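Local coordinates for laminin subunit ALPHA-1 (Mus musculus, PDB 2JD4), which forms one chain of laminin-111, a basement membrane protein, and through its C-terminal LG4-5 domains probably anchors it to cell surfaces, at residues A[110-118]-A[128-138]; A[60-71]-A[137-147]. The protein carries 4 engineered substitutions. All coordinates share one frame; numbering follows the deposited sequence.

Contact 1 of 2, residues A[110-118]-A[128-138]. Engineered in segment 128-138: K134 (natural residue Asn). With MG (magnesium ion), chain C.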
loop_
_atom_site.group_PDB
_atom_site.type_symbol
_atom_site.label_atom_id
_atom_site.label_comp_id
_atom_site.label_asym_id
_atom_site.label_seq_id
_atom_site.Cartn_x
_atom_site.Cartn_y
_atom_site.Cartn_z
ATOM N N THR A 110 -12.415 19.787 7.556
ATOM C CA THR A 110 -12.960 20.248 6.286
ATOM C C THR A 110 -14.281 20.914 6.635
ATOM O O THR A 110 -15.090 20.353 7.375
ATOM C CB THR A 110 -13.197 19.091 5.279
ATOM O OG1 THR A 110 -14.165 18.174 5.800
ATOM C CG2 THR A 110 -11.893 18.350 5.004
ATOM N N GLU A 111 -14.501 22.110 6.105
ATOM C CA GLU A 111 -15.717 22.833 6.430
ATOM C C GLU A 111 -16.463 23.515 5.307
ATOM O O GLU A 111 -15.914 24.344 4.593
ATOM C CB GLU A 111 -15.426 23.892 7.490
ATOM C CG GLU A 111 -15.309 23.374 8.898
ATOM C CD GLU A 111 -15.145 24.500 9.895
ATOM O OE1 GLU A 111 -14.001 24.749 10.332
ATOM O OE2 GLU A 111 -16.163 25.146 10.224
ATOM N N TYR A 112 -17.730 23.145 5.178
ATOM C CA TYR A 112 -18.642 23.745 4.222
ATOM C C TYR A 112 -19.675 24.397 5.135
ATOM O O TYR A 112 -20.339 23.712 5.911
ATOM C CB TYR A 112 -19.328 22.686 3.363
ATOM C CG TYR A 112 -20.745 23.059 2.949
ATOM C CD1 TYR A 112 -21.018 24.276 2.317
ATOM C CD2 TYR A 112 -21.813 22.198 3.204
ATOM C CE1 TYR A 112 -22.331 24.626 1.955
ATOM C CE2 TYR A 112 -23.125 22.534 2.845
ATOM C CZ TYR A 112 -23.376 23.749 2.223
ATOM O OH TYR A 112 -24.671 24.083 1.880
ATOM N N ILE A 113 -19.793 25.716 5.077
ATOM C CA ILE A 113 -20.774 26.387 5.913
ATOM C C ILE A 113 -21.306 27.638 5.219
ATOM O O ILE A 113 -20.545 28.527 4.835
ATOM C CB ILE A 113 -20.181 26.729 7.303
ATOM C CG1 ILE A 113 -21.282 27.279 8.212
ATOM C CG2 ILE A 113 -19.034 27.711 7.165
ATOM C CD1 ILE A 113 -20.859 27.434 9.654
ATOM N N LYS A 114 -22.621 27.669 5.034
ATOM C CA LYS A 114 -23.304 28.780 4.377
ATOM C C LYS A 114 -22.941 28.863 2.894
ATOM O O LYS A 114 -23.375 28.035 2.088
ATOM C CB LYS A 114 -22.968 30.102 5.078
ATOM C CG LYS A 114 -23.401 30.192 6.541
ATOM C CD LYS A 114 -24.916 30.130 6.727
ATOM C CE LYS A 114 -25.461 28.708 6.604
ATOM N NZ LYS A 114 -26.924 28.615 6.906
ATOM N N ARG A 115 -22.147 29.864 2.537
ATOM C CA ARG A 115 -21.734 30.054 1.150
ATOM C C ARG A 115 -20.216 29.998 1.007
ATOM O O ARG A 115 -19.667 30.414 -0.012
ATOM C CB ARG A 115 -22.249 31.401 0.634
ATOM C CG ARG A 115 -23.746 31.447 0.364
ATOM C CD ARG A 115 -24.076 30.871 -1.007
ATOM N NE ARG A 115 -24.557 29.493 -0.956
ATOM C CZ ARG A 115 -24.805 28.755 -2.033
ATOM N NH1 ARG A 115 -24.612 29.262 -3.246
ATOM N NH2 ARG A 115 -25.262 27.515 -1.902
ATOM N N LYS A 116 -19.542 29.483 2.030
ATOM C CA LYS A 116 -18.087 29.382 2.017
ATOM C C LYS A 116 -17.623 27.957 2.326
ATOM O O LYS A 116 -18.401 27.122 2.785
ATOM C CB LYS A 116 -17.483 30.350 3.043
ATOM C CG LYS A 116 -17.551 31.832 2.661
ATOM C CD LYS A 116 -18.985 32.355 2.575
ATOM C CE LYS A 116 -19.686 32.327 3.927
ATOM N NZ LYS A 116 -21.115 32.751 3.846
ATOM N N ALA A 117 -16.350 27.686 2.058
ATOM C CA ALA A 117 -15.760 26.376 2.317
ATOM C C ALA A 117 -14.265 26.563 2.544
ATOM O O ALA A 117 -13.641 27.408 1.903
ATOM C CB ALA A 117 -16.002 25.445 1.135
ATOM N N PHE A 118 -13.693 25.793 3.467
ATOM C CA PHE A 118 -12.264 25.898 3.750
ATOM C C PHE A 118 -11.708 24.644 4.433
ATOM O O PHE A 118 -12.462 23.768 4.850
ATOM C CB PHE A 118 -11.986 27.148 4.594
ATOM C CG PHE A 118 -12.656 27.147 5.940
ATOM C CD1 PHE A 118 -11.975 26.707 7.071
ATOM C CD2 PHE A 118 -13.970 27.581 6.076
ATOM C CE1 PHE A 118 -12.596 26.700 8.322
ATOM C CE2 PHE A 118 -14.601 27.577 7.320
ATOM C CZ PHE A 118 -13.914 27.136 8.443
ATOM N N SER A 128 -10.692 30.934 2.391
ATOM C CA SER A 128 -11.998 30.410 2.015
ATOM C C SER A 128 -12.278 30.489 0.519
ATOM O O SER A 128 -11.683 31.287 -0.203
ATOM C CB SER A 128 -13.108 31.150 2.762
ATOM O OG SER A 128 -13.073 30.855 4.145
ATOM N N VAL A 129 -13.195 29.642 0.067
ATOM C CA VAL A 129 -13.606 29.606 -1.325
ATOM C C VAL A 129 -15.116 29.803 -1.335
ATOM O O VAL A 129 -15.811 29.373 -0.408
ATOM C CB VAL A 129 -13.258 28.255 -1.982
ATOM C CG1 VAL A 129 -13.825 28.200 -3.386
ATOM C CG2 VAL A 129 -11.751 28.072 -2.024
ATOM N N THR A 130 -15.623 30.460 -2.373
ATOM C CA THR A 130 -17.053 30.717 -2.484
ATOM C C THR A 130 -17.794 29.536 -3.093
ATOM O O THR A 130 -17.403 29.016 -4.135
ATOM C CB THR A 130 -17.321 31.982 -3.338
ATOM O OG1 THR A 130 -16.849 33.134 -2.632
ATOM C CG2 THR A 130 -18.812 32.143 -3.625
ATOM N N VAL A 131 -18.867 29.116 -2.434
ATOM C CA VAL A 131 -19.662 28.000 -2.918
ATOM C C VAL A 131 -20.139 28.286 -4.338
ATOM O O VAL A 131 -20.670 29.364 -4.624
ATOM C CB VAL A 131 -20.870 27.736 -1.991
ATOM C CG1 VAL A 131 -21.803 26.708 -2.610
ATOM C CG2 VAL A 131 -20.369 27.233 -0.642
ATOM N N VAL A 132 -19.936 27.307 -5.216
ATOM C CA VAL A 132 -20.304 27.412 -6.622
ATOM C C VAL A 132 -21.695 26.852 -6.899
ATOM O O VAL A 132 -22.101 25.848 -6.313
ATOM C CB VAL A 132 -19.283 26.652 -7.505
ATOM C CG1 VAL A 132 -19.744 26.633 -8.950
ATOM C CG2 VAL A 132 -17.909 27.303 -7.388
ATOM N N GLY A 133 -22.423 27.504 -7.800
ATOM C CA GLY A 133 -23.748 27.025 -8.135
ATOM C C GLY A 133 -24.873 27.740 -7.418
ATOM O O GLY A 133 -24.658 28.473 -6.453
ATOM N N LYS A 134 -26.086 27.499 -7.901
ATOM C CA LYS A 134 -27.290 28.108 -7.355
ATOM C C LYS A 134 -27.884 27.266 -6.233
ATOM O O LYS A 134 -28.491 27.807 -5.306
ATOM C CB LYS A 134 -28.328 28.284 -8.467
ATOM C CG LYS A 134 -27.904 29.219 -9.599
ATOM C CD LYS A 134 -26.612 28.774 -10.280
ATOM C CE LYS A 134 -26.725 27.375 -10.865
ATOM N NZ LYS A 134 -25.430 26.914 -11.440
ATOM N N ALA A 135 -27.717 25.948 -6.325
ATOM C CA ALA A 135 -28.237 25.032 -5.311
ATOM C C ALA A 135 -27.801 25.521 -3.933
ATOM O O ALA A 135 -26.756 26.155 -3.801
ATOM C CB ALA A 135 -27.718 23.621 -5.562
ATOM N N THR A 136 -28.599 25.232 -2.909
ATOM C CA THR A 136 -28.265 25.691 -1.565
ATOM C C THR A 136 -28.119 24.593 -0.518
ATOM O O THR A 136 -27.744 24.875 0.614
ATOM C CB THR A 136 -29.320 26.691 -1.040
ATOM O OG1 THR A 136 -30.558 26.007 -0.811
ATOM C CG2 THR A 136 -29.544 27.803 -2.048
ATOM N N THR A 137 -28.406 23.350 -0.878
ATOM C CA THR A 137 -28.304 22.275 0.102
ATOM C C THR A 137 -27.505 21.048 -0.335
ATOM O O THR A 137 -27.527 20.657 -1.505
ATOM C CB THR A 137 -29.709 21.793 0.543
ATOM O OG1 THR A 137 -30.398 21.204 -0.570
ATOM C CG2 THR A 137 -30.528 22.960 1.083
ATOM N N LEU A 138 -26.789 20.458 0.621
ATOM C CA LEU A 138 -26.023 19.239 0.377
ATOM C C LEU A 138 -26.973 18.136 0.813
ATOM O O LEU A 138 -27.163 17.908 2.009
ATOM C CB LEU A 138 -24.749 19.197 1.231
ATOM C CG LEU A 138 -23.966 17.872 1.230
ATOM C CD1 LEU A 138 -23.400 17.589 -0.169
ATOM C CD2 LEU A 138 -22.835 17.945 2.258
HETATM MG MG MG C . -28.635 19.709 -3.198
HETATM O O HOH W 1 -26.100 26.700 1.073
HETATM O O HOH W 2 -29.851 21.572 -3.491
HETATM O O HOH W 3 -29.547 18.604 -5.050
#
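R115 leaves the type II' turn from I113 to K116 and lays its guanidinium group among the carbonyls of the loop after T130. NH2 of R115 donates to A135 O at 2.8 Å, in the carbonyl plane and on a lone pair, although that oxygen lies 20° off the guanidinium plane. At the edge of the group, NH1 of R115 makes a weak bond to G133 O (3.3 Å). V131 crosses this side chain at about a right angle and sets CG1 over one guanidinium face, 3.6 Å from NH2 of R115. Bends at chi2 (-83°) and chi3 (100°) curl the arginine onto the loop. A methionine here would probably leave the G133 and A135 carbonyls without these donors, setting the loop free to shift. Arginine's NH2 also donates to a water that serves K114 O and T136 O and is shared with Y112 OH; the same hydroxyl bonds R42 O. Y112 packs on aliphatic neighbours, its CE2 4.0 Å from CB of L138. G133 suits its place because a side chain at its backbone angles would jam against the preceding carbonyl. Further back, V131 N to R115 O (2.9 Å, nearly straight) and V129 N to A117 O (2.9 Å) fix the strand from which the loop departs. The pairing belongs to the hairpin of strands 116-121 and 124-130 in the first laminin G domain, whose outgoing loop delivers T137 O to magnesium.

Contact 2 of 2, residues A[60-71]-A[137-147]. With MG (magnesium ion), chain C.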
loop_
_atom_site.group_PDB
_atom_site.type_symbol
_atom_site.label_atom_id
_atom_site.label_comp_id
_atom_site.label_asym_id
_atom_site.label_seq_id
_atom_site.Cartn_x
_atom_site.Cartn_y
_atom_site.Cartn_z
ATOM N N ILE A 60 -10.302 9.423 1.724
ATOM C CA ILE A 60 -10.410 9.445 3.182
ATOM C C ILE A 60 -11.866 9.343 3.662
ATOM O O ILE A 60 -12.157 8.584 4.594
ATOM C CB ILE A 60 -9.717 10.698 3.747
ATOM C CG1 ILE A 60 -8.242 10.696 3.310
ATOM C CG2 ILE A 60 -9.846 10.723 5.269
ATOM C CD1 ILE A 60 -7.483 12.007 3.556
ATOM N N TYR A 61 -12.777 10.109 3.052
ATOM C CA TYR A 61 -14.204 9.993 3.377
ATOM C C TYR A 61 -15.072 10.417 2.200
ATOM O O TYR A 61 -14.644 11.208 1.349
ATOM C CB TYR A 61 -14.589 10.775 4.651
ATOM C CG TYR A 61 -14.809 12.269 4.521
ATOM C CD1 TYR A 61 -15.896 12.784 3.811
ATOM C CD2 TYR A 61 -13.962 13.169 5.163
ATOM C CE1 TYR A 61 -16.130 14.155 3.752
ATOM C CE2 TYR A 61 -14.186 14.543 5.105
ATOM C CZ TYR A 61 -15.276 15.026 4.398
ATOM O OH TYR A 61 -15.505 16.382 4.345
ATOM N N TYR A 62 -16.290 9.883 2.161
ATOM C CA TYR A 62 -17.235 10.166 1.091
ATOM C C TYR A 62 -18.689 10.059 1.564
ATOM O O TYR A 62 -19.035 9.167 2.343
ATOM C CB TYR A 62 -16.985 9.175 -0.050
ATOM C CG TYR A 62 -17.975 9.194 -1.191
ATOM C CD1 TYR A 62 -17.889 10.149 -2.208
ATOM C CD2 TYR A 62 -18.976 8.229 -1.278
ATOM C CE1 TYR A 62 -18.772 10.132 -3.281
ATOM C CE2 TYR A 62 -19.868 8.206 -2.346
ATOM C CZ TYR A 62 -19.760 9.157 -3.343
ATOM O OH TYR A 62 -20.636 9.128 -4.401
ATOM N N VAL A 63 -19.522 10.988 1.101
ATOM C CA VAL A 63 -20.957 10.997 1.395
ATOM C C VAL A 63 -21.626 11.425 0.096
ATOM O O VAL A 63 -21.079 12.244 -0.646
ATOM C CB VAL A 63 -21.349 11.996 2.518
ATOM C CG1 VAL A 63 -20.832 11.504 3.857
ATOM C CG2 VAL A 63 -20.818 13.383 2.205
ATOM N N ALA A 64 -22.794 10.867 -0.200
ATOM C CA ALA A 64 -23.460 11.219 -1.445
ATOM C C ALA A 64 -24.926 10.851 -1.489
ATOM O O ALA A 64 -25.404 9.992 -0.736
ATOM C CB ALA A 64 -22.742 10.562 -2.616
ATOM N N HIS A 65 -25.638 11.510 -2.396
ATOM C CA HIS A 65 -27.048 11.259 -2.586
ATOM C C HIS A 65 -27.134 9.895 -3.251
ATOM O O HIS A 65 -26.149 9.407 -3.819
ATOM C CB HIS A 65 -27.642 12.347 -3.486
ATOM C CG HIS A 65 -29.127 12.262 -3.643
ATOM N ND1 HIS A 65 -29.741 11.300 -4.415
ATOM C CD2 HIS A 65 -30.122 13.008 -3.109
ATOM C CE1 HIS A 65 -31.051 11.456 -4.349
ATOM N NE2 HIS A 65 -31.309 12.485 -3.562
ATOM N N GLN A 66 -28.299 9.268 -3.167
ATOM C CA GLN A 66 -28.496 7.965 -3.781
ATOM C C GLN A 66 -28.220 8.033 -5.286
ATOM O O GLN A 66 -27.672 7.094 -5.858
ATOM C CB GLN A 66 -29.930 7.480 -3.542
ATOM C CG GLN A 66 -30.246 6.120 -4.154
ATOM C CD GLN A 66 -29.520 4.974 -3.472
ATOM O OE1 GLN A 66 -29.702 3.810 -3.834
ATOM N NE2 GLN A 66 -28.693 5.295 -2.478
ATOM N N ASN A 67 -28.602 9.138 -5.927
ATOM C CA ASN A 67 -28.378 9.283 -7.366
ATOM C C ASN A 67 -27.026 9.912 -7.665
ATOM O O ASN A 67 -26.668 10.111 -8.828
ATOM C CB ASN A 67 -29.492 10.109 -8.034
ATOM C CG ASN A 67 -29.574 11.538 -7.515
ATOM O OD1 ASN A 67 -28.561 12.211 -7.334
ATOM N ND2 ASN A 67 -30.795 12.015 -7.297
ATOM N N GLN A 68 -26.284 10.219 -6.601
ATOM C CA GLN A 68 -24.951 10.805 -6.702
ATOM C C GLN A 68 -24.869 12.207 -7.296
ATOM O O GLN A 68 -23.787 12.654 -7.672
ATOM C CB GLN A 68 -24.024 9.865 -7.481
ATOM C CG GLN A 68 -23.710 8.569 -6.743
ATOM C CD GLN A 68 -22.517 7.841 -7.326
ATOM O OE1 GLN A 68 -21.464 8.433 -7.527
ATOM N NE2 GLN A 68 -22.672 6.549 -7.593
ATOM N N MET A 69 -26.001 12.904 -7.367
ATOM C CA MET A 69 -26.028 14.261 -7.905
ATOM C C MET A 69 -25.485 15.246 -6.875
ATOM O O MET A 69 -25.083 16.358 -7.216
ATOM C CB MET A 69 -27.457 14.639 -8.308
ATOM C CG MET A 69 -27.621 14.934 -9.793
ATOM S SD MET A 69 -26.827 13.712 -10.865
ATOM C CE MET A 69 -28.068 12.393 -10.881
ATOM N N ASP A 70 -25.490 14.826 -5.610
ATOM C CA ASP A 70 -24.964 15.621 -4.503
ATOM C C ASP A 70 -23.877 14.762 -3.858
ATOM O O ASP A 70 -24.042 13.548 -3.751
ATOM C CB ASP A 70 -26.048 15.896 -3.451
ATOM C CG ASP A 70 -27.041 16.959 -3.883
ATOM O OD1 ASP A 70 -27.613 16.821 -4.983
ATOM O OD2 ASP A 70 -27.248 17.923 -3.108
ATOM N N TYR A 71 -22.775 15.375 -3.434
ATOM C CA TYR A 71 -21.705 14.615 -2.782
ATOM C C TYR A 71 -20.695 15.509 -2.090
ATOM O O TYR A 71 -20.691 16.722 -2.277
ATOM C CB TYR A 71 -20.978 13.720 -3.800
ATOM C CG TYR A 71 -20.212 14.481 -4.863
ATOM C CD1 TYR A 71 -19.026 15.147 -4.555
ATOM C CD2 TYR A 71 -20.695 14.569 -6.171
ATOM C CE1 TYR A 71 -18.341 15.891 -5.518
ATOM C CE2 TYR A 71 -20.018 15.315 -7.143
ATOM C CZ TYR A 71 -18.845 15.972 -6.807
ATOM O OH TYR A 71 -18.186 16.727 -7.746
ATOM N N THR A 137 -28.406 23.350 -0.878
ATOM C CA THR A 137 -28.304 22.275 0.102
ATOM C C THR A 137 -27.505 21.048 -0.335
ATOM O O THR A 137 -27.527 20.657 -1.505
ATOM C CB THR A 137 -29.709 21.793 0.543
ATOM O OG1 THR A 137 -30.398 21.204 -0.570
ATOM C CG2 THR A 137 -30.528 22.960 1.083
ATOM N N LEU A 138 -26.789 20.458 0.621
ATOM C CA LEU A 138 -26.023 19.239 0.377
ATOM C C LEU A 138 -26.973 18.136 0.813
ATOM O O LEU A 138 -27.163 17.908 2.009
ATOM C CB LEU A 138 -24.749 19.197 1.231
ATOM C CG LEU A 138 -23.966 17.872 1.230
ATOM C CD1 LEU A 138 -23.400 17.589 -0.169
ATOM C CD2 LEU A 138 -22.835 17.945 2.258
ATOM N N ASP A 139 -27.584 17.474 -0.162
ATOM C CA ASP A 139 -28.544 16.407 0.092
ATOM C C ASP A 139 -27.909 15.048 -0.162
ATOM O O ASP A 139 -27.713 14.657 -1.317
ATOM C CB ASP A 139 -29.756 16.591 -0.824
ATOM C CG ASP A 139 -30.318 17.998 -0.761
ATOM O OD1 ASP A 139 -30.964 18.331 0.254
ATOM O OD2 ASP A 139 -30.100 18.776 -1.718
ATOM N N VAL A 140 -27.604 14.321 0.911
ATOM C CA VAL A 140 -26.973 13.011 0.777
ATOM C C VAL A 140 -27.544 11.967 1.732
ATOM O O VAL A 140 -28.207 12.311 2.711
ATOM C CB VAL A 140 -25.453 13.108 1.036
ATOM C CG1 VAL A 140 -24.822 14.110 0.074
ATOM C CG2 VAL A 140 -25.201 13.530 2.474
ATOM N N GLU A 141 -27.273 10.695 1.439
ATOM C CA GLU A 141 -27.732 9.581 2.268
ATOM C C GLU A 141 -27.121 9.674 3.661
ATOM O O GLU A 141 -26.006 10.169 3.818
ATOM C CB GLU A 141 -27.331 8.249 1.635
ATOM C CG GLU A 141 -28.076 7.901 0.369
ATOM C CD GLU A 141 -29.536 7.597 0.625
ATOM O OE1 GLU A 141 -30.289 8.524 0.999
ATOM O OE2 GLU A 141 -29.927 6.423 0.457
ATOM N N ARG A 142 -27.860 9.188 4.658
ATOM C CA ARG A 142 -27.435 9.210 6.058
ATOM C C ARG A 142 -26.316 8.199 6.341
ATOM O O ARG A 142 -26.409 7.421 7.295
ATOM C CB ARG A 142 -28.630 8.885 6.965
ATOM C CG ARG A 142 -29.867 9.757 6.777
ATOM C CD ARG A 142 -29.923 10.881 7.799
ATOM N NE ARG A 142 -28.952 11.930 7.515
ATOM C CZ ARG A 142 -28.537 12.827 8.405
ATOM N NH1 ARG A 142 -29.007 12.804 9.647
ATOM N NH2 ARG A 142 -27.656 13.752 8.049
ATOM N N LYS A 143 -25.265 8.210 5.525
ATOM C CA LYS A 143 -24.153 7.278 5.705
ATOM C C LYS A 143 -22.839 7.889 5.242
ATOM O O LYS A 143 -22.783 8.540 4.204
ATOM C CB LYS A 143 -24.393 5.991 4.907
ATOM C CG LYS A 143 -25.631 5.211 5.308
ATOM C CD LYS A 143 -25.868 4.025 4.379
ATOM C CE LYS A 143 -27.148 3.279 4.760
ATOM N NZ LYS A 143 -27.452 2.143 3.840
ATOM N N LEU A 144 -21.776 7.672 6.010
ATOM C CA LEU A 144 -20.474 8.197 5.635
ATOM C C LEU A 144 -19.504 7.043 5.438
ATOM O O LEU A 144 -19.398 6.166 6.290
ATOM C CB LEU A 144 -19.946 9.163 6.706
ATOM C CG LEU A 144 -18.540 9.748 6.494
ATOM C CD1 LEU A 144 -18.469 11.189 6.988
ATOM C CD2 LEU A 144 -17.525 8.892 7.221
ATOM N N TYR A 145 -18.820 7.035 4.298
ATOM C CA TYR A 145 -17.842 5.991 4.003
ATOM C C TYR A 145 -16.478 6.511 4.435
ATOM O O TYR A 145 -16.028 7.554 3.953
ATOM C CB TYR A 145 -17.830 5.672 2.507
ATOM C CG TYR A 145 -19.143 5.125 2.006
ATOM C CD1 TYR A 145 -20.202 5.979 1.692
ATOM C CD2 TYR A 145 -19.338 3.751 1.871
ATOM C CE1 TYR A 145 -21.420 5.475 1.252
ATOM C CE2 TYR A 145 -20.554 3.239 1.435
ATOM C CZ TYR A 145 -21.589 4.104 1.125
ATOM O OH TYR A 145 -22.789 3.594 0.680
ATOM N N LEU A 146 -15.831 5.785 5.347
ATOM C CA LEU A 146 -14.529 6.179 5.877
ATOM C C LEU A 146 -13.367 5.286 5.420
ATOM O O LEU A 146 -13.431 4.052 5.504
ATOM C CB LEU A 146 -14.577 6.194 7.416
ATOM C CG LEU A 146 -13.315 6.698 8.141
ATOM C CD1 LEU A 146 -13.132 8.207 7.863
ATOM C CD2 LEU A 146 -13.442 6.447 9.652
ATOM N N GLY A 147 -12.308 5.927 4.930
ATOM C CA GLY A 147 -11.120 5.217 4.492
ATOM C C GLY A 147 -11.147 4.527 3.143
ATOM O O GLY A 147 -10.107 4.075 2.666
HETATM MG MG MG C . -28.635 19.709 -3.198
HETATM O O HOH W 4 -23.982 9.277 1.957
HETATM O O HOH W 3 -29.547 18.604 -5.050
HETATM O O HOH W 2 -29.851 21.572 -3.491
#
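D70 meets D139 with CB and OD2. Its CB lies 3.0 Å from D139 O, a buried oxygen with no hydrogen-bond partner in the model, which also faces the edge of the H65 ring. Beyond CB, the torsion at chi1 (-76°) places CG anti to the carbonyl carbon and swings the carboxylate toward the metal. OD2 of D70 binds the magnesium ion at 2.3 Å and also accepts from D139 N at 3.0 Å, a donor that comes from above the carboxylate plane, 37° out of it. OD1 of D70 accepts a hydrogen bond from a water, 2.6 Å away, that is itself a magnesium ligand. D139 returns the gesture with its own OD2, 2.3 Å from the metal and gripped as well by T137 OG1 on its syn side. T137 O, L87 O and a second water complete six ligands; oxygen-rich aspartates suit such a hard cation, which is likely to keep both carboxylates deprotonated. Away from the metal the segments pair as neighbouring strands, residues 60-64 and 143-146, whose directions differ by 155°, within one antiparallel sheet of the laminin G beta sandwich. Y62 and Y145 form a hydrogen-bonded pair whose side chains lie side by side, pointing the same way, with CD2 of Y62 and CD1 of Y145 3.9 Å apart; Y62 OH bonds Y153 OH. V63 sets CG1 against CB of L144 at 3.8 Å, a beta-branched and a gamma-branched aliphatic side chain in contact. Nearer the metal, V140 covers the A64 backbone with its CB and CG1, while E141 N donates to A64 O. At the far end G147, favoured by its positive phi, gives its N-H to I60 O at 2.7 Å.

Contacts 1 and 2 lie with centres about 15 Å apart and share T137 and L138, the point where the loop of contact 1 runs into that of contact 2. Both reach the same magnesium ion: 128-138 brings it the T137 carbonyl, while 60-71 and 137-147 supply the two aspartates. L138, held at Y112 in contact 1, turns its CD1 to Y71 O, 3.5 Å away, in contact 2. Deeper in the sandwich the contacts touch again, T110 OG1 and Y61 OH lying 2.7 Å apart in a probable hydrogen bond between strands 106-113 and 58-64, which belong to different sheets. The metal lies at the rim of the sandwich, where related laminin G domains bind calcium.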